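Local structure of protein piwi (Drosophila melanogaster, 6KR6) at residues I167-L177 with R375-L386; L570-D581 with Y593-Q603. The protein binds piRNAs and, in complex with them, represses transposable elements, as an argonaute-family protein with an RNase H-like Piwi domain. One frame throughout, in Å; residues are numbered along the deposited sequence.

Contact 1 of 2, residues I167-L177 with R375-L386; sequences ILRRSMKGLNL and RLQNTPESVKVL
S171 and S382 meet where two nearly antiparallel helices come closest, with the axes of 167-172 and 380-386 8.2 Å apart and their directions 157° from each other. Two hydroxyls bridge the seam in opposite senses. S382 OG donates to S171 O over 2.7 Å, and G174 N reaches the same oxygen from the opposite face of its carbonyl plane. In return S171 OG, lying opposite its own backbone N across the CA-CB bond (chi1 -176°), gives a longer bond to S382 O at 3.2 Å, approaching from above that carbonyl's plane. Small side chains suit this line, as does G174, whose CA comes within 4.3 Å of the CA of S382; a CB there would run into S382.

Larger side chains fill the hollows beside this seam. V385 is a knob set against the turn of R170 and S171, and CG1 rests 3.7 Å from the aliphatic CG of R170. L386 sets its CG against the hydroxyl of S171. L175 drives its branched end between L376 and the 379-382 turn: CD1 meets L376 CD1 at 3.6 Å, while CD2 lies beside T379 and S382. M172, bent at its second torsion, brings SD to the same methyl, 3.5 Å from L376 CD1. At the margin, extended R375 sends NH2 weakly to L175 O (3.3 Å), and L177 covers one face of its guanidinium. Strands 183-193 and 392-405 continue the apolar core through L184 and L393, making this a close-packed antiparallel helix pair that joins the N-terminal part of the protein to the helices leading into strand 392-405.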
loop_
_atom_site.group_PDB
_atom_site.type_symbol
_atom_site.label_atom_id
_atom_site.label_comp_id
_atom_site.label_asym_id
_atom_site.label_seq_id
_atom_site.Cartn_x
_atom_site.Cartn_y
_atom_site.Cartn_z
ATOM N N ILE A 167 -1.577 0.477 -27.568
ATOM C CA ILE A 167 -2.547 1.330 -28.253
ATOM C C ILE A 167 -2.973 2.483 -27.351
ATOM O O ILE A 167 -3.017 3.649 -27.769
ATOM C CB ILE A 167 -3.759 0.501 -28.713
ATOM C CG1 ILE A 167 -3.356 -0.475 -29.820
ATOM C CG2 ILE A 167 -4.890 1.410 -29.171
ATOM C CD1 ILE A 167 -4.446 -1.453 -30.194
ATOM N N LEU A 168 -3.292 2.174 -26.093
ATOM C CA LEU A 168 -3.734 3.216 -25.175
ATOM C C LEU A 168 -2.614 4.198 -24.858
ATOM O O LEU A 168 -2.879 5.389 -24.684
ATOM C CB LEU A 168 -4.286 2.592 -23.894
ATOM C CG LEU A 168 -5.584 1.806 -24.083
ATOM C CD1 LEU A 168 -6.142 1.357 -22.743
ATOM C CD2 LEU A 168 -6.610 2.630 -24.849
ATOM N N ARG A 169 -1.364 3.733 -24.795
ATOM C CA ARG A 169 -0.248 4.656 -24.601
ATOM C C ARG A 169 -0.075 5.568 -25.809
ATOM O O ARG A 169 0.179 6.772 -25.660
ATOM C CB ARG A 169 1.040 3.880 -24.324
ATOM C CG ARG A 169 1.082 3.182 -22.973
ATOM C CD ARG A 169 2.436 2.529 -22.733
ATOM N NE ARG A 169 3.506 3.519 -22.652
ATOM C CZ ARG A 169 4.796 3.222 -22.532
ATOM N NH1 ARG A 169 5.186 1.956 -22.482
ATOM N NH2 ARG A 169 5.697 4.193 -22.465
ATOM N N ARG A 170 -0.208 5.010 -27.016
ATOM C CA ARG A 170 -0.168 5.828 -28.224
ATOM C C ARG A 170 -1.262 6.888 -28.203
ATOM O O ARG A 170 -1.052 8.018 -28.660
ATOM C CB ARG A 170 -0.304 4.933 -29.456
ATOM C CG ARG A 170 -0.122 5.640 -30.788
ATOM C CD ARG A 170 -0.289 4.655 -31.937
ATOM N NE ARG A 170 -0.239 5.307 -33.242
ATOM C CZ ARG A 170 -0.445 4.681 -34.396
ATOM N NH1 ARG A 170 -0.718 3.383 -34.406
ATOM N NH2 ARG A 170 -0.382 5.349 -35.539
ATOM N N SER A 171 -2.437 6.542 -27.670
ATOM C CA SER A 171 -3.509 7.528 -27.552
ATOM C C SER A 171 -3.171 8.591 -26.510
ATOM O O SER A 171 -3.348 9.791 -26.751
ATOM C CB SER A 171 -4.828 6.834 -27.205
ATOM O OG SER A 171 -5.895 7.767 -27.176
ATOM N N MET A 172 -2.685 8.164 -25.338
ATOM C CA MET A 172 -2.292 9.108 -24.295
ATOM C C MET A 172 -1.231 10.079 -24.790
ATOM O O MET A 172 -1.137 11.206 -24.289
ATOM C CB MET A 172 -1.769 8.365 -23.064
ATOM C CG MET A 172 -2.746 7.394 -22.433
ATOM S SD MET A 172 -4.343 8.118 -22.034
ATOM C CE MET A 172 -5.194 6.681 -21.391
ATOM N N LYS A 173 -0.414 9.654 -25.757
ATOM C CA LYS A 173 0.593 10.548 -26.322
ATOM C C LYS A 173 -0.036 11.796 -26.931
ATOM O O LYS A 173 0.603 12.854 -26.968
ATOM C CB LYS A 173 1.423 9.808 -27.372
ATOM N N GLY A 174 -1.280 11.698 -27.407
ATOM C CA GLY A 174 -1.938 12.861 -27.979
ATOM C C GLY A 174 -2.193 13.961 -26.968
ATOM O O GLY A 174 -2.216 15.143 -27.323
ATOM N N LEU A 175 -2.386 13.594 -25.700
ATOM C CA LEU A 175 -2.595 14.584 -24.650
ATOM C C LEU A 175 -1.330 15.360 -24.315
ATOM O O LEU A 175 -1.417 16.373 -23.613
ATOM C CB LEU A 175 -3.128 13.906 -23.389
ATOM C CG LEU A 175 -4.384 13.060 -23.576
ATOM C CD1 LEU A 175 -4.922 12.609 -22.230
ATOM C CD2 LEU A 175 -5.426 13.845 -24.346
ATOM N N ASN A 176 -0.173 14.909 -24.796
ATOM C CA ASN A 176 1.117 15.541 -24.533
ATOM C C ASN A 176 1.348 15.704 -23.031
ATOM O O ASN A 176 1.565 16.800 -22.512
ATOM C CB ASN A 176 1.234 16.881 -25.263
ATOM C CG ASN A 176 2.656 17.407 -25.284
ATOM O OD1 ASN A 176 3.609 16.657 -25.073
ATOM N ND2 ASN A 176 2.805 18.701 -25.538
ATOM N N LEU A 177 1.282 14.575 -22.333
ATOM C CA LEU A 177 1.591 14.505 -20.913
ATOM C C LEU A 177 2.789 13.588 -20.716
ATOM O O LEU A 177 2.951 12.603 -21.443
ATOM C CB LEU A 177 0.396 13.992 -20.102
ATOM C CG LEU A 177 -0.884 14.830 -20.157
ATOM C CD1 LEU A 177 -1.941 14.268 -19.217
ATOM C CD2 LEU A 177 -0.586 16.284 -19.829
ATOM N N ARG A 375 -11.193 16.037 -21.640
ATOM C CA ARG A 375 -9.956 16.522 -22.245
ATOM C C ARG A 375 -9.424 15.528 -23.267
ATOM O O ARG A 375 -9.087 15.899 -24.397
ATOM C CB ARG A 375 -8.902 16.793 -21.172
ATOM C CG ARG A 375 -7.505 16.948 -21.757
ATOM C CD ARG A 375 -6.461 17.283 -20.709
ATOM N NE ARG A 375 -5.157 17.503 -21.328
ATOM C CZ ARG A 375 -4.090 17.969 -20.688
ATOM N NH1 ARG A 375 -4.164 18.271 -19.399
ATOM N NH2 ARG A 375 -2.947 18.137 -21.339
ATOM N N LEU A 376 -9.332 14.251 -22.883
ATOM C CA LEU A 376 -8.878 13.243 -23.834
ATOM C C LEU A 376 -9.833 13.124 -25.014
ATOM O O LEU A 376 -9.404 12.843 -26.139
ATOM C CB LEU A 376 -8.711 11.893 -23.137
ATOM C CG LEU A 376 -8.085 10.762 -23.960
ATOM C CD1 LEU A 376 -7.171 9.926 -23.092
ATOM C CD2 LEU A 376 -9.155 9.883 -24.584
ATOM N N GLN A 377 -11.126 13.353 -24.781
ATOM C CA GLN A 377 -12.113 13.227 -25.845
ATOM C C GLN A 377 -12.049 14.398 -26.817
ATOM O O GLN A 377 -12.351 14.232 -28.004
ATOM C CB GLN A 377 -13.510 13.115 -25.236
ATOM C CG GLN A 377 -14.552 12.501 -26.152
ATOM C CD GLN A 377 -14.475 10.986 -26.192
ATOM O OE1 GLN A 377 -13.568 10.381 -25.622
ATOM N NE2 GLN A 377 -15.439 10.365 -26.863
ATOM N N ASN A 378 -11.671 15.583 -26.338
ATOM C CA ASN A 378 -11.588 16.750 -27.209
ATOM C C ASN A 378 -10.272 16.826 -27.969
ATOM O O ASN A 378 -10.214 17.486 -29.013
ATOM C CB ASN A 378 -11.788 18.031 -26.397
ATOM C CG ASN A 378 -13.173 18.126 -25.787
ATOM O OD1 ASN A 378 -14.146 17.619 -26.346
ATOM N ND2 ASN A 378 -13.270 18.777 -24.633
ATOM N N THR A 379 -9.228 16.174 -27.481
ATOM C CA THR A 379 -7.939 16.191 -28.164
ATOM C C THR A 379 -8.025 15.377 -29.448
ATOM O O THR A 379 -8.246 14.160 -29.383
ATOM C CB THR A 379 -6.845 15.635 -27.256
ATOM O OG1 THR A 379 -6.734 16.450 -26.082
ATOM C CG2 THR A 379 -5.506 15.617 -27.984
ATOM N N PRO A 380 -7.860 15.990 -30.624
ATOM C CA PRO A 380 -7.965 15.215 -31.869
ATOM C C PRO A 380 -6.825 14.240 -32.069
ATOM O O PRO A 380 -7.001 13.244 -32.779
ATOM C CB PRO A 380 -7.966 16.299 -32.954
ATOM C CG PRO A 380 -7.176 17.410 -32.351
ATOM C CD PRO A 380 -7.500 17.396 -30.875
ATOM N N GLU A 381 -5.665 14.483 -31.454
ATOM C CA GLU A 381 -4.529 13.586 -31.631
ATOM C C GLU A 381 -4.772 12.243 -30.951
ATOM O O GLU A 381 -4.435 11.191 -31.506
ATOM C CB GLU A 381 -3.263 14.256 -31.098
ATOM C CG GLU A 381 -3.068 15.672 -31.629
ATOM C CD GLU A 381 -1.899 16.395 -30.986
ATOM O OE1 GLU A 381 -1.384 15.907 -29.960
ATOM O OE2 GLU A 381 -1.497 17.455 -31.513
ATOM N N SER A 382 -5.362 12.257 -29.753
ATOM C CA SER A 382 -5.702 11.007 -29.080
ATOM C C SER A 382 -6.894 10.330 -29.745
ATOM O O SER A 382 -6.913 9.100 -29.906
ATOM C CB SER A 382 -5.998 11.271 -27.604
ATOM O OG SER A 382 -4.939 11.983 -26.991
ATOM N N VAL A 383 -7.900 11.119 -30.131
ATOM C CA VAL A 383 -9.094 10.571 -30.763
ATOM C C VAL A 383 -8.754 9.928 -32.099
ATOM O O VAL A 383 -9.373 8.934 -32.491
ATOM C CB VAL A 383 -10.164 11.672 -30.910
ATOM C CG1 VAL A 383 -11.307 11.210 -31.800
ATOM C CG2 VAL A 383 -10.690 12.064 -29.543
ATOM N N LYS A 384 -7.760 10.463 -32.810
ATOM C CA LYS A 384 -7.339 9.857 -34.068
ATOM C C LYS A 384 -6.797 8.451 -33.843
ATOM O O LYS A 384 -7.181 7.501 -34.537
ATOM C CB LYS A 384 -6.291 10.739 -34.746
ATOM N N VAL A 385 -5.897 8.302 -32.866
ATOM C CA VAL A 385 -5.349 6.988 -32.545
ATOM C C VAL A 385 -6.457 6.041 -32.108
ATOM O O VAL A 385 -6.499 4.876 -32.525
ATOM C CB VAL A 385 -4.256 7.113 -31.465
ATOM C CG1 VAL A 385 -3.822 5.737 -30.984
ATOM C CG2 VAL A 385 -3.067 7.894 -32.001
ATOM N N LEU A 386 -7.379 6.524 -31.272
ATOM C CA LEU A 386 -8.459 5.661 -30.801
ATOM C C LEU A 386 -9.354 5.208 -31.950
ATOM O O LEU A 386 -9.738 4.034 -32.023
ATOM C CB LEU A 386 -9.280 6.379 -29.733
ATOM C CG LEU A 386 -8.684 6.411 -28.326
ATOM C CD1 LEU A 386 -9.634 7.107 -27.367
ATOM C CD2 LEU A 386 -8.368 5.003 -27.844
#

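Contact 2 of 2, residues L570-D581 with Y593-Q603. With ZN (zinc ion), chain N.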
loop_
_atom_site.group_PDB
_atom_site.type_symbol
_atom_site.label_atom_id
_atom_site.label_comp_id
_atom_site.label_asym_id
_atom_site.label_seq_id
_atom_site.Cartn_x
_atom_site.Cartn_y
_atom_site.Cartn_z
ATOM N N LEU A 570 -18.210 -16.409 15.726
ATOM C CA LEU A 570 -17.297 -17.148 14.851
ATOM C C LEU A 570 -17.749 -18.594 14.711
ATOM O O LEU A 570 -17.525 -19.408 15.623
ATOM C CB LEU A 570 -15.873 -17.085 15.397
ATOM C CG LEU A 570 -14.787 -17.842 14.631
ATOM C CD1 LEU A 570 -14.638 -17.291 13.223
ATOM C CD2 LEU A 570 -13.465 -17.778 15.380
ATOM N N PRO A 571 -18.380 -18.969 13.593
ATOM C CA PRO A 571 -18.852 -20.354 13.409
ATOM C C PRO A 571 -17.804 -21.256 12.757
ATOM O O PRO A 571 -18.027 -21.846 11.694
ATOM C CB PRO A 571 -20.084 -20.157 12.519
ATOM C CG PRO A 571 -19.715 -18.987 11.661
ATOM C CD PRO A 571 -18.856 -18.079 12.518
ATOM N N LEU A 572 -16.646 -21.371 13.403
ATOM C CA LEU A 572 -15.577 -22.236 12.920
ATOM C C LEU A 572 -14.795 -22.779 14.107
ATOM O O LEU A 572 -14.570 -22.068 15.089
ATOM C CB LEU A 572 -14.642 -21.497 11.957
ATOM C CG LEU A 572 -15.031 -21.532 10.478
ATOM C CD1 LEU A 572 -13.994 -20.806 9.635
ATOM C CD2 LEU A 572 -15.200 -22.968 10.006
ATOM N N SER A 573 -14.383 -24.041 14.005
ATOM C CA SER A 573 -13.696 -24.743 15.081
ATOM C C SER A 573 -12.237 -24.964 14.707
ATOM O O SER A 573 -11.935 -25.356 13.573
ATOM C CB SER A 573 -14.371 -26.086 15.376
ATOM O OG SER A 573 -15.744 -25.920 15.679
ATOM N N GLY A 574 -11.343 -24.723 15.660
ATOM C CA GLY A 574 -9.922 -24.933 15.436
ATOM C C GLY A 574 -9.311 -24.059 14.361
ATOM O O GLY A 574 -8.477 -24.536 13.581
ATOM N N LEU A 575 -9.699 -22.789 14.304
ATOM C CA LEU A 575 -9.186 -21.856 13.310
ATOM C C LEU A 575 -8.156 -20.936 13.948
ATOM O O LEU A 575 -8.410 -20.343 15.002
ATOM C CB LEU A 575 -10.320 -21.033 12.698
ATOM C CG LEU A 575 -9.944 -19.711 12.023
ATOM C CD1 LEU A 575 -9.002 -19.922 10.845
ATOM C CD2 LEU A 575 -11.192 -18.963 11.579
ATOM N N MET A 576 -7.000 -20.825 13.307
ATOM C CA MET A 576 -5.959 -19.885 13.694
ATOM C C MET A 576 -5.796 -18.866 12.579
ATOM O O MET A 576 -5.480 -19.231 11.441
ATOM C CB MET A 576 -4.644 -20.612 13.971
ATOM C CG MET A 576 -3.402 -19.739 13.898
ATOM S SD MET A 576 -2.039 -20.528 14.776
ATOM C CE MET A 576 -0.627 -19.709 14.045
ATOM N N THR A 577 -6.027 -17.598 12.899
ATOM C CA THR A 577 -5.881 -16.511 11.943
ATOM C C THR A 577 -4.530 -15.847 12.154
ATOM O O THR A 577 -4.203 -15.443 13.274
ATOM C CB THR A 577 -7.000 -15.481 12.100
ATOM O OG1 THR A 577 -8.256 -16.155 12.235
ATOM C CG2 THR A 577 -7.053 -14.571 10.884
ATOM N N ILE A 578 -3.746 -15.745 11.085
ATOM C CA ILE A 578 -2.413 -15.161 11.146
ATOM C C ILE A 578 -2.395 -13.877 10.332
ATOM O O ILE A 578 -2.920 -13.825 9.214
ATOM C CB ILE A 578 -1.330 -16.128 10.636
ATOM C CG1 ILE A 578 -1.467 -17.502 11.286
ATOM C CG2 ILE A 578 0.050 -15.565 10.919
ATOM C CD1 ILE A 578 -0.457 -18.504 10.763
ATOM N N GLY A 579 -1.790 -12.842 10.904
ATOM C CA GLY A 579 -1.468 -11.633 10.176
ATOM C C GLY A 579 0.029 -11.396 10.224
ATOM O O GLY A 579 0.707 -11.817 11.161
ATOM N N PHE A 580 0.542 -10.718 9.203
ATOM C CA PHE A 580 1.979 -10.505 9.085
ATOM C C PHE A 580 2.222 -9.217 8.315
ATOM O O PHE A 580 1.585 -8.985 7.285
ATOM C CB PHE A 580 2.649 -11.692 8.379
ATOM C CG PHE A 580 4.113 -11.490 8.096
ATOM C CD1 PHE A 580 5.050 -11.601 9.109
ATOM C CD2 PHE A 580 4.552 -11.212 6.811
ATOM C CE1 PHE A 580 6.394 -11.420 8.850
ATOM C CE2 PHE A 580 5.896 -11.032 6.548
ATOM C CZ PHE A 580 6.818 -11.137 7.570
ATOM N N ASP A 581 3.126 -8.380 8.819
ATOM C CA ASP A 581 3.529 -7.204 8.052
ATOM C C ASP A 581 4.980 -6.861 8.361
ATOM O O ASP A 581 5.616 -7.462 9.229
ATOM C CB ASP A 581 2.614 -5.994 8.307
ATOM C CG ASP A 581 2.702 -4.947 7.191
ATOM O OD1 ASP A 581 3.544 -5.111 6.283
ATOM O OD2 ASP A 581 1.931 -3.964 7.206
ATOM N N TYR A 593 11.803 -5.010 9.965
ATOM C CA TYR A 593 11.235 -5.854 11.007
ATOM C C TYR A 593 9.926 -6.462 10.526
ATOM O O TYR A 593 9.057 -5.748 10.014
ATOM C CB TYR A 593 11.014 -5.059 12.295
ATOM C CG TYR A 593 12.300 -4.593 12.933
ATOM C CD1 TYR A 593 13.049 -5.448 13.730
ATOM C CD2 TYR A 593 12.769 -3.303 12.732
ATOM C CE1 TYR A 593 14.228 -5.028 14.314
ATOM C CE2 TYR A 593 13.946 -2.874 13.312
ATOM C CZ TYR A 593 14.671 -3.740 14.103
ATOM O OH TYR A 593 15.846 -3.324 14.686
ATOM N N GLY A 594 9.803 -7.777 10.683
ATOM C CA GLY A 594 8.586 -8.494 10.364
ATOM C C GLY A 594 7.859 -8.947 11.610
ATOM O O GLY A 594 8.439 -9.608 12.482
ATOM N N ALA A 595 6.584 -8.576 11.705
ATOM C CA ALA A 595 5.737 -8.888 12.847
ATOM C C ALA A 595 4.639 -9.853 12.427
ATOM O O ALA A 595 4.024 -9.692 11.361
ATOM C CB ALA A 595 5.124 -7.617 13.436
ATOM N N LEU A 596 4.397 -10.847 13.283
ATOM C CA LEU A 596 3.433 -11.911 13.038
ATOM C C LEU A 596 2.518 -12.055 14.246
ATOM O O LEU A 596 2.991 -12.213 15.379
ATOM C CB LEU A 596 4.138 -13.239 12.747
ATOM C CG LEU A 596 3.227 -14.408 12.370
ATOM C CD1 LEU A 596 3.638 -14.986 11.024
ATOM C CD2 LEU A 596 3.239 -15.484 13.446
ATOM N N ILE A 597 1.212 -12.003 13.992
ATOM C CA ILE A 597 0.176 -12.131 15.008
ATOM C C ILE A 597 -0.648 -13.367 14.683
ATOM O O ILE A 597 -0.896 -13.661 13.511
ATOM C CB ILE A 597 -0.724 -10.881 15.062
ATOM C CG1 ILE A 597 0.109 -9.606 14.891
ATOM C CG2 ILE A 597 -1.521 -10.847 16.360
ATOM C CD1 ILE A 597 1.150 -9.384 15.963
ATOM N N ALA A 598 -1.079 -14.086 15.718
ATOM C CA ALA A 598 -1.772 -15.355 15.526
ATOM C C ALA A 598 -2.851 -15.519 16.584
ATOM O O ALA A 598 -2.563 -15.456 17.780
ATOM C CB ALA A 598 -0.788 -16.523 15.582
ATOM N N SER A 599 -4.085 -15.748 16.143
ATOM C CA SER A 599 -5.175 -16.039 17.061
ATOM C C SER A 599 -5.100 -17.493 17.519
ATOM O O SER A 599 -4.357 -18.311 16.968
ATOM C CB SER A 599 -6.525 -15.759 16.405
ATOM O OG SER A 599 -6.979 -16.884 15.671
ATOM N N MET A 600 -5.891 -17.820 18.546
ATOM C CA MET A 600 -5.843 -19.133 19.192
ATOM C C MET A 600 -7.266 -19.651 19.397
ATOM O O MET A 600 -7.746 -19.732 20.529
ATOM C CB MET A 600 -5.089 -19.066 20.522
ATOM C CG MET A 600 -3.698 -18.485 20.420
ATOM S SD MET A 600 -2.465 -19.572 21.149
ATOM C CE MET A 600 -1.088 -19.261 20.054
ATOM N N ASP A 601 -7.926 -20.015 18.298
ATOM C CA ASP A 601 -9.263 -20.607 18.337
ATOM C C ASP A 601 -10.211 -19.716 19.146
ATOM O O ASP A 601 -10.556 -19.993 20.297
ATOM C CB ASP A 601 -9.201 -22.026 18.912
ATOM C CG ASP A 601 -10.457 -22.831 18.635
ATOM O OD1 ASP A 601 -11.379 -22.299 17.982
ATOM O OD2 ASP A 601 -10.516 -24.003 19.065
ATOM N N LEU A 602 -10.608 -18.621 18.493
ATOM C CA LEU A 602 -11.257 -17.507 19.178
ATOM C C LEU A 602 -12.562 -17.900 19.858
ATOM O O LEU A 602 -12.999 -17.206 20.783
ATOM C CB LEU A 602 -11.496 -16.366 18.191
ATOM C CG LEU A 602 -10.214 -15.814 17.563
ATOM C CD1 LEU A 602 -10.533 -14.778 16.502
ATOM C CD2 LEU A 602 -9.315 -15.226 18.640
ATOM N N GLN A 603 -13.195 -18.997 19.436
ATOM C CA GLN A 603 -14.445 -19.395 20.072
ATOM C C GLN A 603 -14.228 -19.981 21.461
ATOM O O GLN A 603 -15.184 -20.059 22.240
ATOM C CB GLN A 603 -15.201 -20.390 19.188
ATOM C CG GLN A 603 -14.479 -21.700 18.924
ATOM C CD GLN A 603 -15.304 -22.648 18.070
ATOM O OE1 GLN A 603 -15.006 -23.839 17.978
ATOM N NE2 GLN A 603 -16.345 -22.118 17.437
HETATM ZN ZN ZN N . 2.619 -3.612 5.309
#
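F580 and L596 lie side by side as a non-hydrogen-bonded antiparallel pair, as I578 and A598 do. The F580 ring turns its edge to L596, with CD1 4.1 Å from L596 CB. Next along the same face, I578 CG2 packs on L596 CD1 (3.6 Å), and extended M576 carries its CE to A598 CB at 3.5 Å, a small methyl that leaves room for the long thioether. Helix 625-640 covers this side. Paired backbone bonds link G579 with I597 and D581 with A595; at the next step S599 N gives to T577 O as usual, but T577 N finds the hydroxyl S599 OG, in an almost straight bond (177°). S599 can do this because its OG stands between its own backbone N and carbonyl carbon (chi1 86°).

This hairpin belongs to the RNase H fold of the Piwi domain, where a strand presents a catalytic aspartate. D581, probably that residue by analogy with its relatives, leaves the face opposite F580, beside helix 779-795, and grips a zinc ion with OD1 and OD2, each 2.0 Å from the metal; D652 completes the protein ligands.

Toward L570 and Q603 the grip slackens. D601 N reaches L575 O only weakly, and the D601 carboxylate accepts a weak bond from G574 N, at 3.4 Å from OD1. An alanine in place of D601 has no carboxylate to receive G574 N, and the backbone around G574 would probably be held less firmly to the 601-603 end. G574 has positive phi, which glycine tolerates easily. Beyond it, L570 CD2 touches L602 CB, while at the solvent-facing edge exposed S573 lends OG to Q603 OE1 over 3.2 Å.

In the fold
From the N terminus, the chain runs through several strands and helix 95-103 before it reaches helix 158-172, then through strands 183-193, 198-210 and 215-227 and the PAZ domain, until helices 362-378 and 380-388 return to close contact 1 across 197 intervening residues. Only later, within the Piwi domain, does the chain form contact 2, a local hairpin with 11 residues between its segments, which joins neighbouring strands 575-584 and 592-599 and the start of helix 601-605. The two closures follow in series, neither nesting nor crossing. The centres of contact 1 and contact 2 lie about 49 Å apart, on opposite sides of the chain's centre, and the two do not touch.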